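Local coordinates for tyrosine aminotransferase (Leishmania infantum, PDB 4IX8), which probably catalyses the pyridoxal phosphate-dependent transfer of the amino group of tyrosine to 2-oxoglutarate, at residues A[45-53]-A[172-182]; A[183-191]-A[206-216]. All blocks are in the same frame, centred on the assembly; numbering follows the deposited sequence.

Contact 1: residues A[45-53]-A[172-182]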
loop_
_atom_site.group_PDB
_atom_site.type_symbol
_atom_site.label_atom_id
_atom_site.label_comp_id
_atom_site.label_asym_id
_atom_site.label_seq_id
_atom_site.Cartn_x
_atom_site.Cartn_y
_atom_site.Cartn_z
ATOM N N HIS A 45 -16.429 5.034 -5.862
ATOM C CA HIS A 45 -15.305 4.124 -5.689
ATOM C C HIS A 45 -15.167 3.635 -4.200
ATOM O O HIS A 45 -15.097 2.445 -3.927
ATOM C CB HIS A 45 -14.088 4.869 -6.174
ATOM C CG HIS A 45 -12.776 4.219 -5.907
ATOM N ND1 HIS A 45 -12.509 2.879 -6.139
ATOM C CD2 HIS A 45 -11.605 4.758 -5.505
ATOM C CE1 HIS A 45 -11.247 2.633 -5.873
ATOM N NE2 HIS A 45 -10.672 3.763 -5.480
ATOM N N ALA A 46 -15.234 4.546 -3.244
ATOM C CA ALA A 46 -15.139 4.182 -1.844
ATOM C C ALA A 46 -16.318 3.306 -1.422
ATOM O O ALA A 46 -16.131 2.243 -0.832
ATOM C CB ALA A 46 -15.089 5.430 -1.011
ATOM N N GLN A 47 -17.519 3.737 -1.774
ATOM C CA GLN A 47 -18.758 3.064 -1.385
ATOM C C GLN A 47 -18.820 1.605 -1.806
ATOM O O GLN A 47 -19.477 0.813 -1.160
ATOM C CB GLN A 47 -19.947 3.813 -1.973
ATOM C CG GLN A 47 -20.348 5.036 -1.145
ATOM C CD GLN A 47 -21.315 5.963 -1.870
ATOM O OE1 GLN A 47 -21.350 7.159 -1.601
ATOM N NE2 GLN A 47 -22.083 5.426 -2.801
ATOM N N ARG A 48 -18.171 1.247 -2.900
ATOM C CA ARG A 48 -18.257 -0.119 -3.417
ATOM C C ARG A 48 -17.008 -0.921 -3.128
ATOM O O ARG A 48 -16.854 -2.033 -3.625
ATOM C CB ARG A 48 -18.509 -0.102 -4.920
ATOM C CG ARG A 48 -17.339 0.327 -5.735
ATOM C CD ARG A 48 -17.814 0.674 -7.173
ATOM N NE ARG A 48 -16.726 1.279 -7.945
ATOM C CZ ARG A 48 -16.839 1.700 -9.198
ATOM N NH1 ARG A 48 -17.991 1.571 -9.845
ATOM N NH2 ARG A 48 -15.780 2.234 -9.798
ATOM N N THR A 49 -16.114 -0.358 -2.326
ATOM C CA THR A 49 -14.898 -1.065 -1.948
ATOM C C THR A 49 -15.126 -1.858 -0.657
ATOM O O THR A 49 -15.170 -1.247 0.394
ATOM C CB THR A 49 -13.751 -0.096 -1.731
ATOM O OG1 THR A 49 -13.445 0.563 -2.970
ATOM C CG2 THR A 49 -12.519 -0.824 -1.177
ATOM N N LEU A 50 -15.211 -3.197 -0.759
ATOM C CA LEU A 50 -15.590 -4.083 0.352
ATOM C C LEU A 50 -14.730 -5.341 0.426
ATOM O O LEU A 50 -14.423 -5.967 -0.604
ATOM C CB LEU A 50 -17.037 -4.518 0.228
ATOM C CG LEU A 50 -18.011 -3.361 0.017
ATOM C CD1 LEU A 50 -19.376 -3.912 -0.300
ATOM C CD2 LEU A 50 -18.081 -2.417 1.228
ATOM N N GLN A 51 -14.343 -5.712 1.642
ATOM C CA GLN A 51 -13.592 -6.935 1.855
ATOM C C GLN A 51 -14.443 -7.877 2.721
ATOM O O GLN A 51 -14.610 -7.640 3.907
ATOM C CB GLN A 51 -12.234 -6.626 2.510
ATOM C CG GLN A 51 -11.321 -7.857 2.641
ATOM C CD GLN A 51 -10.711 -8.257 1.292
ATOM O OE1 GLN A 51 -11.133 -9.248 0.684
ATOM N NE2 GLN A 51 -9.701 -7.496 0.831
ATOM N N PRO A 52 -14.977 -8.960 2.132
ATOM C CA PRO A 52 -15.990 -9.752 2.852
ATOM C C PRO A 52 -15.414 -10.432 4.117
ATOM O O PRO A 52 -16.142 -10.578 5.114
ATOM C CB PRO A 52 -16.460 -10.778 1.797
ATOM C CG PRO A 52 -15.287 -10.933 0.826
ATOM C CD PRO A 52 -14.356 -9.724 1.028
ATOM N N LEU A 53 -14.152 -10.866 4.033
ATOM C CA LEU A 53 -13.389 -11.446 5.153
ATOM C C LEU A 53 -13.403 -10.506 6.372
ATOM O O LEU A 53 -13.873 -10.879 7.448
ATOM C CB LEU A 53 -11.951 -11.770 4.699
ATOM C CG LEU A 53 -11.062 -12.718 5.526
ATOM C CD1 LEU A 53 -9.785 -13.169 4.756
ATOM C CD2 LEU A 53 -10.702 -12.122 6.884
ATOM N N PRO A 172 -9.611 -13.548 -1.558
ATOM C CA PRO A 172 -10.667 -12.589 -1.915
ATOM C C PRO A 172 -10.225 -11.252 -2.547
ATOM O O PRO A 172 -11.083 -10.516 -3.028
ATOM C CB PRO A 172 -11.354 -12.296 -0.577
ATOM C CG PRO A 172 -10.793 -13.269 0.439
ATOM C CD PRO A 172 -9.551 -13.859 -0.113
ATOM N N HIS A 173 -8.939 -10.961 -2.593
ATOM C CA HIS A 173 -8.499 -9.664 -3.018
ATOM C C HIS A 173 -8.776 -9.391 -4.500
ATOM O O HIS A 173 -9.017 -8.222 -4.835
ATOM C CB HIS A 173 -7.007 -9.465 -2.750
ATOM C CG HIS A 173 -6.621 -8.023 -2.594
ATOM N ND1 HIS A 173 -7.230 -7.183 -1.682
ATOM C CD2 HIS A 173 -5.666 -7.282 -3.207
ATOM C CE1 HIS A 173 -6.662 -5.992 -1.737
ATOM N NE2 HIS A 173 -5.714 -6.023 -2.655
ATOM N N TYR A 174 -8.745 -10.406 -5.383
ATOM C CA TYR A 174 -9.013 -10.146 -6.805
ATOM C C TYR A 174 -10.410 -9.590 -6.975
ATOM O O TYR A 174 -10.627 -8.558 -7.645
ATOM C CB TYR A 174 -8.813 -11.404 -7.657
ATOM C CG TYR A 174 -7.359 -11.758 -7.621
ATOM C CD1 TYR A 174 -6.460 -11.174 -8.501
ATOM C CD2 TYR A 174 -6.850 -12.597 -6.620
ATOM C CE1 TYR A 174 -5.082 -11.443 -8.414
ATOM C CE2 TYR A 174 -5.480 -12.870 -6.529
ATOM C CZ TYR A 174 -4.610 -12.293 -7.419
ATOM O OH TYR A 174 -3.259 -12.558 -7.341
ATOM N N LYS A 175 -11.345 -10.202 -6.274
ATOM C CA LYS A 175 -12.733 -9.772 -6.324
ATOM C C LYS A 175 -12.895 -8.381 -5.720
ATOM O O LYS A 175 -13.646 -7.546 -6.232
ATOM C CB LYS A 175 -13.598 -10.802 -5.596
ATOM C CG LYS A 175 -14.981 -10.379 -5.229
ATOM C CD LYS A 175 -15.931 -10.502 -6.325
ATOM C CE LYS A 175 -17.341 -10.388 -5.783
ATOM N NZ LYS A 175 -18.161 -9.782 -6.848
ATOM N N SER A 176 -12.196 -8.138 -4.620
ATOM C CA SER A 176 -12.333 -6.879 -3.919
ATOM C C SER A 176 -11.844 -5.726 -4.749
ATOM O O SER A 176 -12.449 -4.685 -4.711
ATOM C CB SER A 176 -11.585 -6.913 -2.582
ATOM O OG SER A 176 -12.373 -7.607 -1.638
ATOM N N VAL A 177 -10.731 -5.915 -5.455
ATOM C CA VAL A 177 -10.134 -4.877 -6.292
ATOM C C VAL A 177 -10.981 -4.646 -7.518
ATOM O O VAL A 177 -11.268 -3.511 -7.870
ATOM C CB VAL A 177 -8.711 -5.266 -6.702
ATOM C CG1 VAL A 177 -8.139 -4.360 -7.781
ATOM C CG2 VAL A 177 -7.836 -5.272 -5.494
ATOM N N CYS A 178 -11.423 -5.731 -8.151
ATOM C CA CYS A 178 -12.312 -5.599 -9.306
ATOM C C CYS A 178 -13.543 -4.760 -8.973
ATOM O O CYS A 178 -13.870 -3.797 -9.671
ATOM C CB CYS A 178 -12.793 -6.964 -9.771
ATOM S SG CYS A 178 -11.557 -7.862 -10.729
ATOM N N ASP A 179 -14.257 -5.132 -7.908
ATOM C CA ASP A 179 -15.475 -4.406 -7.562
ATOM C C ASP A 179 -15.143 -2.960 -7.200
ATOM O O ASP A 179 -15.928 -2.053 -7.432
ATOM C CB ASP A 179 -16.205 -5.066 -6.392
ATOM C CG ASP A 179 -16.829 -6.421 -6.746
ATOM O OD1 ASP A 179 -17.051 -6.701 -7.946
ATOM O OD2 ASP A 179 -17.084 -7.229 -5.810
ATOM N N SER A 180 -13.987 -2.751 -6.581
ATOM C CA SER A 180 -13.607 -1.413 -6.175
ATOM C C SER A 180 -13.488 -0.488 -7.408
ATOM O O SER A 180 -13.798 0.707 -7.340
ATOM C CB SER A 180 -12.297 -1.431 -5.440
ATOM O OG SER A 180 -11.951 -0.129 -5.046
ATOM N N TYR A 181 -13.028 -1.067 -8.517
ATOM C CA TYR A 181 -12.714 -0.315 -9.689
ATOM C C TYR A 181 -13.720 -0.499 -10.783
ATOM O O TYR A 181 -13.509 -0.027 -11.877
ATOM C CB TYR A 181 -11.315 -0.664 -10.175
ATOM C CG TYR A 181 -10.230 -0.013 -9.336
ATOM C CD1 TYR A 181 -9.750 1.267 -9.618
ATOM C CD2 TYR A 181 -9.705 -0.661 -8.262
ATOM C CE1 TYR A 181 -8.728 1.833 -8.823
ATOM C CE2 TYR A 181 -8.696 -0.101 -7.478
ATOM C CZ TYR A 181 -8.223 1.113 -7.747
ATOM O OH TYR A 181 -7.240 1.587 -6.911
ATOM N N GLY A 182 -14.816 -1.185 -10.495
ATOM C CA GLY A 182 -15.856 -1.320 -11.482
ATOM C C GLY A 182 -15.472 -2.276 -12.586
ATOM O O GLY A 182 -16.081 -2.289 -13.632
HETATM O O HOH W 1 -14.568 -4.275 -3.406
#
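Two side chains of 45-53 converge on the carbonyl of Ser180 in the last turn of helix 173-181. His45 ND1 donates to Ser180 O at 2.8 Å, the oxygen lying near the imidazole plane, and Arg48 NE reaches the same oxygen at 3.0 Å from the opposite face of the carbonyl plane. The Arg48 chain, extended from CG to NE, runs past Asp179 O and sets one guanidinium face over Gly182 N, while NH1 forms a salt bridge with Glu160.

Hydroxyls make the second group. Ser180 OG donates to Thr49 OG1 at 2.6 Å; Thr49 OG1 in turn donates to His45 O, a short chain of hydrogen bonds ending in helix 44-47. One turn earlier, Ser176 OG donates a hydrogen bond to Leu50 O (2.8 Å).

Among the rings, His45 turns an edge to the face of Tyr181, centroids 4.8 Å apart and planes at 50°. Leu53 CD1 packs loosely on Pro172 CG. Leu313 of the second subunit packs on His45 and Thr49.

Helix 173-181 ends in a Schellman motif at Gly182, and the donors on Ser180 O satisfy a carbonyl of that last turn; a cationic Arg48 would probably suit the negative end of the helix dipole.

Contact 2: residues A[183-191]-A[206-216]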
loop_
_atom_site.group_PDB
_atom_site.type_symbol
_atom_site.label_atom_id
_atom_site.label_comp_id
_atom_site.label_asym_id
_atom_site.label_seq_id
_atom_site.Cartn_x
_atom_site.Cartn_y
_atom_site.Cartn_z
ATOM N N ILE A 183 -14.496 -3.129 -12.316
ATOM C CA ILE A 183 -14.164 -4.241 -13.185
ATOM C C ILE A 183 -14.975 -5.479 -12.752
ATOM O O ILE A 183 -15.171 -5.688 -11.565
ATOM C CB ILE A 183 -12.684 -4.546 -13.103
ATOM C CG1 ILE A 183 -11.877 -3.317 -13.489
ATOM C CG2 ILE A 183 -12.317 -5.723 -14.002
ATOM C CD1 ILE A 183 -10.430 -3.357 -12.930
ATOM N N GLU A 184 -15.476 -6.283 -13.690
ATOM C CA GLU A 184 -16.217 -7.475 -13.322
ATOM C C GLU A 184 -15.258 -8.633 -13.083
ATOM O O GLU A 184 -14.450 -8.958 -13.967
ATOM C CB GLU A 184 -17.217 -7.897 -14.393
ATOM C CG GLU A 184 -17.983 -9.160 -14.026
ATOM C CD GLU A 184 -18.831 -9.704 -15.179
ATOM O OE1 GLU A 184 -19.173 -8.953 -16.143
ATOM O OE2 GLU A 184 -19.133 -10.924 -15.155
ATOM N N CYS A 185 -15.389 -9.248 -11.902
ATOM C CA CYS A 185 -14.730 -10.519 -11.526
ATOM C C CYS A 185 -15.602 -11.664 -11.976
ATOM O O CYS A 185 -16.657 -11.936 -11.414
ATOM C CB CYS A 185 -14.500 -10.587 -10.024
ATOM S SG CYS A 185 -13.542 -12.030 -9.458
ATOM N N ARG A 186 -15.218 -12.265 -13.083
ATOM C CA ARG A 186 -16.019 -13.299 -13.708
ATOM C C ARG A 186 -15.382 -14.631 -13.359
ATOM O O ARG A 186 -14.277 -14.954 -13.811
ATOM C CB ARG A 186 -16.126 -13.110 -15.224
ATOM C CG ARG A 186 -17.073 -14.095 -15.896
ATOM C CD ARG A 186 -17.376 -13.666 -17.358
ATOM N NE ARG A 186 -18.050 -12.362 -17.459
ATOM C CZ ARG A 186 -18.338 -11.736 -18.608
ATOM N NH1 ARG A 186 -17.995 -12.248 -19.778
ATOM N NH2 ARG A 186 -18.943 -10.560 -18.579
ATOM N N TYR A 187 -16.067 -15.356 -12.495
ATOM C CA TYR A 187 -15.557 -16.584 -11.940
ATOM C C TYR A 187 -15.594 -17.722 -12.895
ATOM O O TYR A 187 -16.644 -17.975 -13.503
ATOM C CB TYR A 187 -16.371 -16.961 -10.716
ATOM C CG TYR A 187 -16.051 -16.167 -9.475
ATOM C CD1 TYR A 187 -14.746 -15.957 -9.068
ATOM C CD2 TYR A 187 -17.061 -15.667 -8.690
ATOM C CE1 TYR A 187 -14.473 -15.255 -7.888
ATOM C CE2 TYR A 187 -16.796 -14.964 -7.540
ATOM C CZ TYR A 187 -15.519 -14.764 -7.133
ATOM O OH TYR A 187 -15.320 -14.074 -5.960
ATOM N N TYR A 188 -14.481 -18.443 -13.010
ATOM C CA TYR A 188 -14.532 -19.826 -13.527
ATOM C C TYR A 188 -14.300 -20.743 -12.295
ATOM O O TYR A 188 -13.664 -20.314 -11.326
ATOM C CB TYR A 188 -13.507 -20.056 -14.651
ATOM C CG TYR A 188 -12.110 -19.888 -14.177
ATOM C CD1 TYR A 188 -11.449 -20.933 -13.556
ATOM C CD2 TYR A 188 -11.459 -18.674 -14.278
ATOM C CE1 TYR A 188 -10.174 -20.786 -13.080
ATOM C CE2 TYR A 188 -10.171 -18.517 -13.798
ATOM C CZ TYR A 188 -9.542 -19.587 -13.210
ATOM O OH TYR A 188 -8.274 -19.479 -12.721
ATOM N N TYR A 189 -14.802 -21.975 -12.304
ATOM C CA TYR A 189 -14.826 -22.770 -11.071
ATOM C C TYR A 189 -13.705 -23.802 -11.068
ATOM O O TYR A 189 -13.263 -24.293 -12.110
ATOM C CB TYR A 189 -16.245 -23.395 -10.861
ATOM C CG TYR A 189 -17.204 -22.261 -10.507
ATOM C CD1 TYR A 189 -17.229 -21.725 -9.223
ATOM C CD2 TYR A 189 -17.991 -21.640 -11.480
ATOM C CE1 TYR A 189 -18.044 -20.610 -8.895
ATOM C CE2 TYR A 189 -18.821 -20.521 -11.165
ATOM C CZ TYR A 189 -18.844 -20.018 -9.865
ATOM O OH TYR A 189 -19.649 -18.928 -9.506
ATOM N N LEU A 190 -13.170 -24.016 -9.868
ATOM C CA LEU A 190 -12.135 -25.008 -9.633
ATOM C C LEU A 190 -12.836 -26.317 -9.244
ATOM O O LEU A 190 -13.902 -26.283 -8.624
ATOM C CB LEU A 190 -11.167 -24.546 -8.542
ATOM C CG LEU A 190 -10.395 -23.258 -8.830
ATOM C CD1 LEU A 190 -9.630 -22.755 -7.582
ATOM C CD2 LEU A 190 -9.437 -23.476 -9.977
ATOM N N ASP A 191 -12.286 -27.458 -9.667
ATOM C CA ASP A 191 -12.929 -28.762 -9.427
ATOM C C ASP A 191 -12.313 -29.562 -8.255
ATOM O O ASP A 191 -11.211 -30.096 -8.385
ATOM C CB ASP A 191 -12.874 -29.618 -10.692
ATOM C CG ASP A 191 -13.665 -30.899 -10.560
ATOM O OD1 ASP A 191 -14.108 -31.222 -9.429
ATOM O OD2 ASP A 191 -13.867 -31.582 -11.594
ATOM N N MET A 206 -17.057 -18.006 -21.251
ATOM C CA MET A 206 -17.165 -16.764 -20.500
ATOM C C MET A 206 -16.373 -15.610 -21.116
ATOM O O MET A 206 -16.417 -14.483 -20.602
ATOM C CB MET A 206 -16.676 -16.969 -19.086
ATOM C CG MET A 206 -17.542 -17.905 -18.305
ATOM S SD MET A 206 -16.721 -18.097 -16.717
ATOM C CE MET A 206 -17.751 -19.438 -16.045
ATOM N N VAL A 207 -15.565 -15.915 -22.125
ATOM C CA VAL A 207 -14.699 -14.914 -22.746
ATOM C C VAL A 207 -15.489 -14.073 -23.739
ATOM O O VAL A 207 -16.184 -14.604 -24.594
ATOM C CB VAL A 207 -13.510 -15.562 -23.467
ATOM C CG1 VAL A 207 -12.622 -14.502 -24.112
ATOM C CG2 VAL A 207 -12.689 -16.397 -22.487
ATOM N N ASP A 208 -15.420 -12.755 -23.595
ATOM C CA ASP A 208 -15.998 -11.901 -24.628
ATOM C C ASP A 208 -15.050 -10.745 -24.941
ATOM O O ASP A 208 -13.906 -10.720 -24.459
ATOM C CB ASP A 208 -17.390 -11.423 -24.216
ATOM C CG ASP A 208 -17.390 -10.624 -22.946
ATOM O OD1 ASP A 208 -16.426 -9.840 -22.695
ATOM O OD2 ASP A 208 -18.405 -10.709 -22.228
ATOM N N SER A 209 -15.532 -9.784 -25.721
ATOM C CA SER A 209 -14.715 -8.685 -26.215
ATOM C C SER A 209 -14.201 -7.810 -25.103
ATOM O O SER A 209 -13.217 -7.092 -25.283
ATOM C CB SER A 209 -15.529 -7.836 -27.231
ATOM O OG SER A 209 -16.747 -7.367 -26.659
ATOM N N HIS A 210 -14.832 -7.884 -23.935
ATOM C CA HIS A 210 -14.402 -7.052 -22.800
ATOM C C HIS A 210 -13.548 -7.818 -21.798
ATOM O O HIS A 210 -13.201 -7.276 -20.769
ATOM C CB HIS A 210 -15.597 -6.488 -22.063
ATOM C CG HIS A 210 -16.382 -5.500 -22.844
ATOM N ND1 HIS A 210 -15.818 -4.395 -23.427
ATOM C CD2 HIS A 210 -17.692 -5.459 -23.158
ATOM C CE1 HIS A 210 -16.747 -3.711 -24.061
ATOM N NE2 HIS A 210 -17.895 -4.327 -23.897
ATOM N N THR A 211 -13.236 -9.082 -22.080
ATOM C CA THR A 211 -12.436 -9.895 -21.165
ATOM C C THR A 211 -10.955 -9.543 -21.341
ATOM O O THR A 211 -10.436 -9.697 -22.435
ATOM C CB THR A 211 -12.616 -11.410 -21.457
ATOM O OG1 THR A 211 -13.988 -11.805 -21.347
ATOM C CG2 THR A 211 -11.812 -12.227 -20.560
ATOM N N LYS A 212 -10.258 -9.155 -20.275
ATOM C CA LYS A 212 -8.902 -8.613 -20.387
ATOM C C LYS A 212 -7.789 -9.457 -19.797
ATOM O O LYS A 212 -6.626 -9.184 -20.047
ATOM C CB LYS A 212 -8.831 -7.218 -19.747
ATOM C CG LYS A 212 -9.708 -6.204 -20.462
ATOM C CD LYS A 212 -9.257 -5.933 -21.900
ATOM C CE LYS A 212 -10.436 -5.604 -22.814
ATOM N NZ LYS A 212 -10.868 -4.191 -22.705
ATOM N N ALA A 213 -8.119 -10.468 -19.005
ATOM C CA ALA A 213 -7.094 -11.278 -18.373
ATOM C C ALA A 213 -7.681 -12.572 -17.830
ATOM O O ALA A 213 -8.885 -12.706 -17.672
ATOM C CB ALA A 213 -6.408 -10.482 -17.242
ATOM N N PHE A 214 -6.798 -13.529 -17.597
ATOM C CA PHE A 214 -7.104 -14.786 -16.937
ATOM C C PHE A 214 -6.220 -14.851 -15.699
ATOM O O PHE A 214 -5.010 -14.794 -15.822
ATOM C CB PHE A 214 -6.806 -15.950 -17.848
ATOM C CG PHE A 214 -7.396 -17.244 -17.406
ATOM C CD1 PHE A 214 -6.664 -18.121 -16.636
ATOM C CD2 PHE A 214 -8.657 -17.615 -17.805
ATOM C CE1 PHE A 214 -7.207 -19.342 -16.228
ATOM C CE2 PHE A 214 -9.192 -18.823 -17.419
ATOM C CZ PHE A 214 -8.462 -19.692 -16.631
ATOM N N VAL A 215 -6.820 -14.936 -14.518
ATOM C CA VAL A 215 -6.067 -14.984 -13.283
ATOM C C VAL A 215 -6.016 -16.407 -12.730
ATOM O O VAL A 215 -7.060 -17.053 -12.623
ATOM C CB VAL A 215 -6.669 -14.101 -12.196
ATOM C CG1 VAL A 215 -5.875 -14.266 -10.921
ATOM C CG2 VAL A 215 -6.709 -12.631 -12.617
ATOM N N ILE A 216 -4.812 -16.890 -12.388
ATOM C CA ILE A 216 -4.696 -18.109 -11.617
ATOM C C ILE A 216 -3.943 -17.840 -10.333
ATOM O O ILE A 216 -3.201 -16.847 -10.219
ATOM C CB ILE A 216 -4.003 -19.255 -12.376
ATOM C CG1 ILE A 216 -2.571 -18.916 -12.695
ATOM C CG2 ILE A 216 -4.807 -19.643 -13.624
ATOM C CD1 ILE A 216 -1.811 -20.071 -13.301
HETATM O O HOH W 2 -19.126 -8.710 -20.776
#
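Strands 184-191 and 211-217 belong to the mixed central sheet of the aminotransferase fold, run in the same sense and flank strand 163-168, so their contact is made by side chains reaching across that middle strand and by the turn leading into 211-217. Arg186 NH1 donates to Met206 O at 2.9 Å and to Asp208 OD2 at 2.9 Å, the latter nearly straight (172°) and meeting the carboxylate from above its plane. A bend in the chain at chi3 swings the guanidinium round; its NE and NH2 grip Glu184 side-on, one carboxylate oxygen each, and water 2 joins NH2 to Asp208 OD2. Asp208 OD1 accepts from His210 N in an Asx turn.

The Tyr188 ring lies in an offset stack on Phe214, planes 9° apart and centroids 4.6 Å apart. With CG between the backbone N and the carbonyl carbon (chi1 63°), this ring is carried across strand 163-168, so that OH donates to Val215 O at 2.7 Å. Met206 SD packs against Tyr188 CB at 4.3 Å.

Strand 163-168 supplies Cys167 against Tyr188, helix 229-242 packs Ile235 and Cys239 on Phe214, and helix 173-181 places Cys178 against Cys185.

Contact 1 passes straight into contact 2 along the chain: helix 173-181 leads through Gly182 into strand 184-191, and the contact centres lie about 16 Å apart. A hydrogen bond from Ile183 N to Cys178 O (2.8 Å) probably fastens the junction. The helix also packs on the sheet: Tyr174 CE1 lies 3.9 Å from Val215 CG1, and Lys175 CD 3.6 Å from Tyr187 OH. Contact 1 reaches the subunit interface, where His173 NE2 bonds to Leu316 O of the second subunit; no other chain of the assembly touches contact 2. Tyr174 OH hydrogen-bonds to Asp249, probably the family's aspartate that pairs with the cofactor's pyridine nitrogen; Lys282, the predicted pyridoxal phosphate lysine, belongs to neither contact.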